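Local coordinates for protein L-tyrosine isonitrile synthase (Pseudomonas aeruginosa, PDB 3E59) that builds the isonitrile group onto L-tyrosine for paerucumarin biosynthesis, taking the carbon from C2 of ribulose 5-phosphate, at residues R14-L19 against R40-V45. Numbering follows the deposited sequence.
Sequences RVLKEL and RRIEQV
L16 reaches across from helix 11-20 and splits its two methyls between neighbouring residues of helix 35-55, I42 and E43. With CG anti to the backbone N (chi1 -178°), the leucine stretches out toward the second helix and presents the fork of its side chain. One branch, L16 CD1, meets the branch methyl CG2 of I42 at 3.9 Å, a purely apolar touch. The other, L16 CD2, lies 3.7 Å from CG of E43 and also rests 3.9 Å from that residue's CA, so the methyl sits close to the helix backbone. The leucine side chain runs at a slant to both partners rather than alongside either. In I42, chi1 of -74° sets CG1 beside the backbone N and CG2 anti to it, where it meets L16 CD1. E43 meets the leucine through CG and its backbone CA; beyond CG the chain is extended and takes the carboxylate away from that methyl. The interface is small, 113 Å² in all, and rests on van der Waals packing, with the CA atoms of L16 and E43 7.8 Å apart. One turn further along helix 35-55, Q46 and L47 touch L16. F266 of the edge strand 265-267 in the parallel sheet packs against I42 and L19, while R14 and V15 touch F103 of helix 84-103, V15 also reaching I50 of helix 35-55, so helix 11-20 lies between the two.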
loop_
_atom_site.group_PDB
_atom_site.type_symbol
_atom_site.label_atom_id
_atom_site.label_comp_id
_atom_site.label_asym_id
_atom_site.label_seq_id
_atom_site.Cartn_x
_atom_site.Cartn_y
_atom_site.Cartn_z
ATOM N N ARG A 14 6.755 -22.385 5.156
ATOM C CA ARG A 14 7.897 -21.569 5.579
ATOM C C ARG A 14 7.820 -20.182 4.932
ATOM O O ARG A 14 8.121 -19.178 5.570
ATOM C CB ARG A 14 9.224 -22.248 5.219
ATOM C CG ARG A 14 9.577 -23.465 6.075
ATOM C CD ARG A 14 10.950 -24.030 5.696
ATOM N NE ARG A 14 12.035 -23.092 5.997
ATOM C CZ ARG A 14 13.323 -23.306 5.725
ATOM N NH1 ARG A 14 13.715 -24.430 5.129
ATOM N NH2 ARG A 14 14.225 -22.385 6.043
ATOM N N VAL A 15 7.408 -20.135 3.664
ATOM C CA VAL A 15 7.168 -18.857 2.984
ATOM C C VAL A 15 6.120 -18.082 3.770
ATOM O O VAL A 15 6.330 -16.917 4.119
ATOM C CB VAL A 15 6.735 -19.046 1.497
ATOM C CG1 VAL A 15 6.403 -17.695 0.838
ATOM C CG2 VAL A 15 7.830 -19.761 0.705
ATOM N N LEU A 16 5.011 -18.750 4.079
ATOM C CA LEU A 16 3.879 -18.097 4.731
ATOM C C LEU A 16 4.267 -17.591 6.116
ATOM O O LEU A 16 3.917 -16.474 6.492
ATOM C CB LEU A 16 2.662 -19.043 4.804
ATOM C CG LEU A 16 1.381 -18.458 5.424
ATOM C CD1 LEU A 16 0.868 -17.224 4.665
ATOM C CD2 LEU A 16 0.290 -19.513 5.525
ATOM N N LYS A 17 4.998 -18.417 6.867
ATOM C CA LYS A 17 5.457 -18.047 8.214
ATOM C C LYS A 17 6.315 -16.782 8.166
ATOM O O LYS A 17 6.256 -15.956 9.073
ATOM C CB LYS A 17 6.205 -19.207 8.891
ATOM N N GLU A 18 7.086 -16.640 7.089
ATOM C CA GLU A 18 7.850 -15.424 6.799
ATOM C C GLU A 18 6.962 -14.170 6.600
ATOM O O GLU A 18 7.298 -13.083 7.078
ATOM C CB GLU A 18 8.737 -15.657 5.569
ATOM C CG GLU A 18 9.669 -14.522 5.229
ATOM C CD GLU A 18 10.744 -14.320 6.280
ATOM O OE1 GLU A 18 11.336 -15.331 6.715
ATOM O OE2 GLU A 18 10.984 -13.151 6.669
ATOM N N LEU A 19 5.842 -14.327 5.900
ATOM C CA LEU A 19 4.885 -13.231 5.695
ATOM C C LEU A 19 4.095 -12.912 6.962
ATOM O O LEU A 19 3.800 -11.761 7.227
ATOM C CB LEU A 19 3.893 -13.581 4.569
ATOM C CG LEU A 19 4.464 -14.059 3.226
ATOM C CD1 LEU A 19 3.369 -14.652 2.336
ATOM C CD2 LEU A 19 5.191 -12.920 2.510
ATOM N N ARG A 40 -5.227 -19.891 10.787
ATOM C CA ARG A 40 -5.794 -21.102 10.205
ATOM C C ARG A 40 -6.482 -20.829 8.850
ATOM O O ARG A 40 -6.214 -21.517 7.861
ATOM C CB ARG A 40 -6.756 -21.784 11.190
ATOM N N ARG A 41 -7.342 -19.812 8.787
ATOM C CA ARG A 41 -8.010 -19.535 7.519
ATOM C C ARG A 41 -7.109 -18.853 6.483
ATOM O O ARG A 41 -7.325 -18.998 5.278
ATOM C CB ARG A 41 -9.386 -18.870 7.687
ATOM C CG ARG A 41 -9.520 -17.806 8.742
ATOM C CD ARG A 41 -10.972 -17.739 9.231
ATOM N NE ARG A 41 -11.471 -16.361 9.274
ATOM C CZ ARG A 41 -11.439 -15.563 10.344
ATOM N NH1 ARG A 41 -10.938 -15.988 11.505
ATOM N NH2 ARG A 41 -11.923 -14.332 10.257
ATOM N N ILE A 42 -6.070 -18.169 6.953
ATOM C CA ILE A 42 -5.021 -17.661 6.060
ATOM C C ILE A 42 -4.279 -18.817 5.372
ATOM O O ILE A 42 -4.055 -18.776 4.158
ATOM C CB ILE A 42 -4.040 -16.690 6.784
ATOM C CG1 ILE A 42 -4.718 -15.347 7.029
ATOM C CG2 ILE A 42 -2.772 -16.475 5.962
ATOM C CD1 ILE A 42 -4.046 -14.513 8.089
ATOM N N GLU A 43 -3.935 -19.846 6.145
ATOM C CA GLU A 43 -3.251 -21.039 5.629
ATOM C C GLU A 43 -4.035 -21.729 4.519
ATOM O O GLU A 43 -3.465 -22.154 3.520
ATOM C CB GLU A 43 -3.000 -22.043 6.754
ATOM C CG GLU A 43 -1.755 -21.779 7.574
ATOM C CD GLU A 43 -1.233 -23.040 8.274
ATOM O OE1 GLU A 43 -0.087 -22.995 8.788
ATOM O OE2 GLU A 43 -1.953 -24.078 8.290
ATOM N N GLN A 44 -5.349 -21.832 4.706
ATOM C CA GLN A 44 -6.239 -22.449 3.721
ATOM C C GLN A 44 -6.200 -21.712 2.382
ATOM O O GLN A 44 -6.166 -22.336 1.318
ATOM C CB GLN A 44 -7.673 -22.471 4.247
ATOM C CG GLN A 44 -7.862 -23.267 5.524
ATOM C CD GLN A 44 -9.318 -23.364 5.947
ATOM O OE1 GLN A 44 -10.201 -22.680 5.402
ATOM N NE2 GLN A 44 -9.583 -24.228 6.921
ATOM N N VAL A 45 -6.194 -20.382 2.443
ATOM C CA VAL A 45 -6.225 -19.554 1.237
ATOM C C VAL A 45 -4.848 -19.451 0.566
ATOM O O VAL A 45 -4.720 -19.665 -0.636
ATOM C CB VAL A 45 -6.798 -18.138 1.529
ATOM C CG1 VAL A 45 -6.782 -17.265 0.275
ATOM C CG2 VAL A 45 -8.206 -18.239 2.086
#